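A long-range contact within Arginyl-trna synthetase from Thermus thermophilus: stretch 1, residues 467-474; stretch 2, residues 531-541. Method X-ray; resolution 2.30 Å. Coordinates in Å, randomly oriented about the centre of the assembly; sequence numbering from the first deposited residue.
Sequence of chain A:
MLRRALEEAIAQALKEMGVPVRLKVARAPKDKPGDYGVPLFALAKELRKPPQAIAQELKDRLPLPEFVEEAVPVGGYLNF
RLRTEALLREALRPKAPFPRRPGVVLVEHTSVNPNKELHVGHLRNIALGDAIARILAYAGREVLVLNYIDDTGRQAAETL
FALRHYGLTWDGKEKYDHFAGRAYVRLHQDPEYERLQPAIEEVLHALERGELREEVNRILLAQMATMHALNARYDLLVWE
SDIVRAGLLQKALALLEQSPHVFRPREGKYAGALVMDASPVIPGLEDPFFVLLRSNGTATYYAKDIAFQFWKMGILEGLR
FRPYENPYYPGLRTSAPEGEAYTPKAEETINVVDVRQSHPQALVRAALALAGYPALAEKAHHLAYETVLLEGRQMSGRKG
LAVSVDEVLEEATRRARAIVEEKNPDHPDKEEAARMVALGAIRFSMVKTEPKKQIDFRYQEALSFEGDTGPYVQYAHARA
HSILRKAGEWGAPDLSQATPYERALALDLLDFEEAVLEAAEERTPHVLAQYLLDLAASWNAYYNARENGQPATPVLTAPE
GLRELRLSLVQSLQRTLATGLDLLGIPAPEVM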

ATOM      1  N   GLY A 467      -7.675  11.903  18.057  1.00 33.41           N
ATOM      2  CA  GLY A 467      -6.373  12.141  17.440  1.00 30.01           C
ATOM      3  C   GLY A 467      -6.331  11.887  15.938  1.00 27.68           C
ATOM      4  O   GLY A 467      -7.379  11.695  15.317  1.00 23.91           O
ATOM      5  N   ASP A 468      -5.127  11.907  15.355  1.00 24.02           N
ATOM      6  CA  ASP A 468      -4.940  11.646  13.923  1.00 23.33           C
ATOM      7  C   ASP A 468      -4.894  10.129  13.783  1.00 24.12           C
ATOM      8  O   ASP A 468      -3.822   9.521  13.631  1.00 22.00           O
ATOM      9  N   THR A 469      -6.078   9.532  13.817  1.00 25.02           N
ATOM     10  CA  THR A 469      -6.229   8.090  13.781  1.00 22.71           C
ATOM     11  C   THR A 469      -7.306   7.632  12.801  1.00 21.20           C
ATOM     12  O   THR A 469      -8.052   8.448  12.253  1.00 19.63           O
ATOM     13  N   GLY A 470      -7.397   6.317  12.610  1.00 17.91           N
ATOM     14  CA  GLY A 470      -8.420   5.764  11.740  1.00 16.58           C
ATOM     15  C   GLY A 470      -9.801   6.016  12.324  1.00 19.49           C
ATOM     16  O   GLY A 470     -10.719   6.417  11.608  1.00 19.32           O
ATOM     17  N   PRO A 471      -9.996   5.769  13.629  1.00 22.76           N
ATOM     18  CA  PRO A 471     -11.311   6.005  14.240  1.00 23.77           C
ATOM     19  C   PRO A 471     -11.769   7.463  14.074  1.00 25.85           C
ATOM     20  O   PRO A 471     -12.959   7.727  13.927  1.00 27.26           O
ATOM     21  N   TYR A 472     -10.819   8.398  14.095  1.00 26.54           N
ATOM     22  CA  TYR A 472     -11.121   9.821  13.909  1.00 26.50           C
ATOM     23  C   TYR A 472     -11.799  10.008  12.553  1.00 27.08           C
ATOM     24  O   TYR A 472     -12.868  10.614  12.465  1.00 26.95           O
ATOM     25  N   VAL A 473     -11.179   9.478  11.501  1.00 22.48           N
ATOM     26  CA  VAL A 473     -11.743   9.594  10.160  1.00 20.67           C
ATOM     27  C   VAL A 473     -13.063   8.828  10.070  1.00 20.46           C
ATOM     28  O   VAL A 473     -14.019   9.291   9.435  1.00 21.90           O
ATOM     29  N   GLN A 474     -13.127   7.659  10.706  1.00 21.70           N
ATOM     30  CA  GLN A 474     -14.357   6.873  10.678  1.00 21.12           C
ATOM     31  C   GLN A 474     -15.501   7.655  11.331  1.00 22.16           C
ATOM     32  O   GLN A 474     -16.627   7.655  10.834  1.00 22.45           O
ATOM     33  N   TYR A 531      -4.292  12.919   3.534  1.00 15.98           N
ATOM     34  CA  TYR A 531      -5.388  13.677   2.942  1.00 16.07           C
ATOM     35  C   TYR A 531      -6.685  13.434   3.718  1.00 19.60           C
ATOM     36  O   TYR A 531      -7.477  14.356   3.928  1.00 20.50           O
ATOM     37  N   LEU A 532      -6.905  12.189   4.127  1.00 18.06           N
ATOM     38  CA  LEU A 532      -8.119  11.845   4.857  1.00 18.18           C
ATOM     39  C   LEU A 532      -8.174  12.526   6.220  1.00 19.49           C
ATOM     40  O   LEU A 532      -9.246  12.905   6.680  1.00 17.85           O
ATOM     41  N   LEU A 533      -7.020  12.677   6.865  1.00 21.84           N
ATOM     42  CA  LEU A 533      -6.965  13.354   8.154  1.00 24.06           C
ATOM     43  C   LEU A 533      -7.355  14.811   7.928  1.00 27.20           C
ATOM     44  O   LEU A 533      -8.168  15.367   8.669  1.00 28.89           O
ATOM     45  N   ASP A 534      -6.775  15.422   6.895  1.00 26.13           N
ATOM     46  CA  ASP A 534      -7.071  16.811   6.571  1.00 24.75           C
ATOM     47  C   ASP A 534      -8.544  17.024   6.214  1.00 24.24           C
ATOM     48  O   ASP A 534      -9.150  18.009   6.629  1.00 24.52           O
ATOM     49  N   LEU A 535      -9.118  16.106   5.442  1.00 18.21           N
ATOM     50  CA  LEU A 535     -10.510  16.244   5.045  1.00 20.48           C
ATOM     51  C   LEU A 535     -11.426  16.078   6.254  1.00 21.63           C
ATOM     52  O   LEU A 535     -12.411  16.805   6.401  1.00 21.09           O
ATOM     53  N   ALA A 536     -11.098  15.125   7.120  1.00 23.01           N
ATOM     54  CA  ALA A 536     -11.899  14.893   8.308  1.00 22.33           C
ATOM     55  C   ALA A 536     -11.813  16.118   9.217  1.00 23.23           C
ATOM     56  O   ALA A 536     -12.796  16.488   9.865  1.00 22.62           O
ATOM     57  N   ALA A 537     -10.644  16.752   9.253  1.00 21.06           N
ATOM     58  CA  ALA A 537     -10.448  17.948  10.072  1.00 20.58           C
ATOM     59  C   ALA A 537     -11.279  19.097   9.501  1.00 19.50           C
ATOM     60  O   ALA A 537     -11.860  19.892  10.244  1.00 21.27           O
ATOM     61  N   SER A 538     -11.310  19.184   8.172  1.00 22.70           N
ATOM     62  CA  SER A 538     -12.068  20.221   7.476  1.00 25.85           C
ATOM     63  C   SER A 538     -13.564  20.011   7.719  1.00 28.15           C
ATOM     64  O   SER A 538     -14.310  20.964   7.936  1.00 23.12           O
ATOM     65  N   TRP A 539     -14.001  18.759   7.671  1.00 23.05           N
ATOM     66  CA  TRP A 539     -15.401  18.443   7.915  1.00 22.23           C
ATOM     67  C   TRP A 539     -15.791  18.809   9.351  1.00 19.90           C
ATOM     68  O   TRP A 539     -16.843  19.394   9.582  1.00 21.42           O
ATOM     69  N   ASN A 540     -14.942  18.472  10.312  1.00 21.27           N
ATOM     70  CA  ASN A 540     -15.228  18.790  11.703  1.00 21.03           C
ATOM     71  C   ASN A 540     -15.303  20.293  11.990  1.00 22.63           C
ATOM     72  O   ASN A 540     -16.205  20.742  12.699  1.00 23.97           O
ATOM     73  N   ALA A 541     -14.366  21.065  11.446  1.00 22.27           N
ATOM     74  CA  ALA A 541     -14.366  22.511  11.645  1.00 20.60           C
ATOM     75  C   ALA A 541     -15.637  23.078  11.008  1.00 21.67           C
ATOM     76  O   ALA A 541     -16.270  23.985  11.543  1.00 24.80           O
TER

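The first turn of helix 470-474 rests against helix 531-541, the two axes crossing at 46° and approaching to 9.5 Å. Y472 is the knob between them. Its CA-to-CB bond points toward the second helix, and a t rotamer (chi1 176°, chi2 74°) extends the ring into a hollow formed by L533, A536, A537 and N540, a classic knob-into-hole fit.

The floor of this hollow is shaped by small residues. A536 points toward the first stretch, and its methyl CB lies 3.6 Å from CE2 of Y472; nearer the tip of the ring, Y472 OH comes to 3.3 Å from CA of A537, so the hydroxyl lies against the backbone of A537, with the CB of that residue 3.8 Å from OH. L533 supplies another wall. Although its CA-to-CB bond runs sideways, its m,t rotamer carries the end of the side chain nearer, placing CD2 4.0 Å from CD2 of Y472 and 4.1 Å from CG2 of V473. Both methyls also reach CB of D468, CD1 at 3.5 Å and CD2 at 3.8 Å, so the leucine spans the loop and the start of the helix.

V473, a t rotamer, fills in beside the tyrosine: its CG2 is 4.4 Å from CB of A536, and its CG1 packs 4.2 Å from CB of L532, a leucine in the m,t rotamer.

The polar contacts across the interface centre on N540. N540, chi1 m, points toward the first stretch and donates from ND2 to OH of Y472 (3.1 Å, 156°). The same ND2 also donates to a water at 3.0 Å, which in turn donates to the backbone O of Y472 at 2.9 Å, so one amide ties both the tip and the root of the tyrosine to the second helix.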

ATOM      1  CB  ASP A 468      -3.629  12.256  13.424  1.00 41.26           C
ATOM      2  CG  ASP A 468      -3.565  13.755  13.637  1.00 46.03           C
ATOM      3  OD1 ASP A 468      -4.527  14.462  13.262  1.00 50.24           O
ATOM      4  OD2 ASP A 468      -2.548  14.230  14.178  1.00 49.21           O
ATOM      5  CB  THR A 469      -6.660   7.619  15.158  1.00 23.67           C
ATOM      6  OG1 THR A 469      -7.968   8.138  15.417  1.00 24.49           O
ATOM      7  CG2 THR A 469      -5.714   8.150  16.238  1.00 23.03           C
ATOM      8  CB  PRO A 471     -11.082   5.617  15.696  1.00 21.44           C
ATOM      9  CG  PRO A 471     -10.092   4.479  15.566  1.00 21.13           C
ATOM     10  CD  PRO A 471      -9.106   5.045  14.556  1.00 16.32           C
ATOM     11  CB  TYR A 472      -9.835  10.654  13.948  1.00 26.08           C
ATOM     12  CG  TYR A 472     -10.013  12.138  13.663  1.00 28.62           C
ATOM     13  CD1 TYR A 472     -10.587  12.996  14.609  1.00 26.09           C
ATOM     14  CD2 TYR A 472      -9.583  12.687  12.457  1.00 27.53           C
ATOM     15  CE1 TYR A 472     -10.722  14.357  14.356  1.00 26.64           C
ATOM     16  CE2 TYR A 472      -9.711  14.040  12.192  1.00 32.80           C
ATOM     17  CZ  TYR A 472     -10.278  14.873  13.140  1.00 30.52           C
ATOM     18  OH  TYR A 472     -10.388  16.221  12.869  1.00 30.47           O
ATOM     19  CB  VAL A 473     -10.768   9.055   9.084  1.00 22.60           C
ATOM     20  CG1 VAL A 473     -11.358   9.262   7.691  1.00 19.73           C
ATOM     21  CG2 VAL A 473      -9.414   9.756   9.210  1.00 19.37           C
ATOM     22  CB  GLN A 474     -14.167   5.537  11.406  1.00 24.34           C
ATOM     23  CG  GLN A 474     -13.234   4.533  10.715  1.00 21.12           C
ATOM     24  CD  GLN A 474     -13.098   3.239  11.510  1.00 23.21           C
ATOM     25  OE1 GLN A 474     -12.807   3.262  12.707  1.00 24.78           O
ATOM     26  NE2 GLN A 474     -13.308   2.106  10.848  1.00 21.06           N
ATOM     27  CB  TYR A 531      -5.634  13.274   1.483  1.00 18.59           C
ATOM     28  CG  TYR A 531      -6.931  13.850   0.951  1.00 16.99           C
ATOM     29  CD1 TYR A 531      -7.042  15.212   0.651  1.00 18.02           C
ATOM     30  CD2 TYR A 531      -8.073  13.055   0.818  1.00 17.49           C
ATOM     31  CE1 TYR A 531      -8.261  15.769   0.233  1.00 16.57           C
ATOM     32  CE2 TYR A 531      -9.299  13.604   0.402  1.00 22.09           C
ATOM     33  CZ  TYR A 531      -9.381  14.964   0.114  1.00 20.87           C
ATOM     34  OH  TYR A 531     -10.579  15.521  -0.290  1.00 18.80           O
ATOM     35  CB  LEU A 532      -8.241  10.328   5.006  1.00 24.16           C
ATOM     36  CG  LEU A 532      -8.463   9.566   3.691  1.00 22.46           C
ATOM     37  CD1 LEU A 532      -8.619   8.078   3.990  1.00 25.16           C
ATOM     38  CD2 LEU A 532      -9.707  10.094   2.978  1.00 20.20           C
ATOM     39  CB  LEU A 533      -5.552  13.290   8.746  1.00 20.65           C
ATOM     40  CG  LEU A 533      -5.167  11.978   9.437  1.00 25.29           C
ATOM     41  CD1 LEU A 533      -3.724  12.042   9.926  1.00 22.09           C
ATOM     42  CD2 LEU A 533      -6.105  11.740  10.613  1.00 23.73           C
ATOM     43  CB  ASP A 534      -6.195  17.292   5.410  1.00 27.71           C
ATOM     44  CG  ASP A 534      -4.710  17.297   5.753  1.00 30.33           C
ATOM     45  OD1 ASP A 534      -4.368  17.406   6.949  1.00 34.79           O
ATOM     46  OD2 ASP A 534      -3.881  17.215   4.827  1.00 34.21           O
ATOM     47  CB  LEU A 535     -10.875  15.221   3.970  1.00 11.71           C
ATOM     48  CG  LEU A 535     -12.300  15.385   3.417  1.00 14.67           C
ATOM     49  CD1 LEU A 535     -12.466  16.788   2.786  1.00 14.23           C
ATOM     50  CD2 LEU A 535     -12.571  14.303   2.390  1.00 13.85           C
ATOM     51  CB  ALA A 536     -11.413  13.648   9.037  1.00 10.75           C
ATOM     52  CB  ALA A 537      -8.964  18.346  10.102  1.00 16.14           C
ATOM     53  CB  SER A 538     -11.764  20.162   5.977  1.00 24.19           C
ATOM     54  OG  SER A 538     -12.516  21.123   5.259  1.00 22.87           O
ATOM     55  CB  TRP A 539     -15.660  16.956   7.668  1.00 18.96           C
ATOM     56  CG  TRP A 539     -16.896  16.445   8.330  1.00 23.24           C
ATOM     57  CD1 TRP A 539     -16.960  15.586   9.390  1.00 24.33           C
ATOM     58  CD2 TRP A 539     -18.249  16.789   8.010  1.00 23.31           C
ATOM     59  NE1 TRP A 539     -18.269  15.371   9.752  1.00 22.09           N
ATOM     60  CE2 TRP A 539     -19.082  16.099   8.922  1.00 24.61           C
ATOM     61  CE3 TRP A 539     -18.838  17.612   7.045  1.00 22.94           C
ATOM     62  CZ2 TRP A 539     -20.479  16.209   8.896  1.00 22.35           C
ATOM     63  CZ3 TRP A 539     -20.233  17.722   7.019  1.00 25.80           C
ATOM     64  CH2 TRP A 539     -21.033  17.023   7.941  1.00 23.38           C
ATOM     65  CB  ASN A 540     -14.197  18.123  12.622  1.00 20.11           C
ATOM     66  CG  ASN A 540     -14.472  16.643  12.814  1.00 23.44           C
ATOM     67  OD1 ASN A 540     -15.623  16.230  12.941  1.00 25.55           O
ATOM     68  ND2 ASN A 540     -13.423  15.843  12.845  1.00 20.59           N
ATOM     69  CB  ALA A 541     -13.129  23.137  10.995  1.00 13.46           C
TER
HETATM   70  O   HOH W   1     -13.905  13.009  13.785  1.00 33.14           O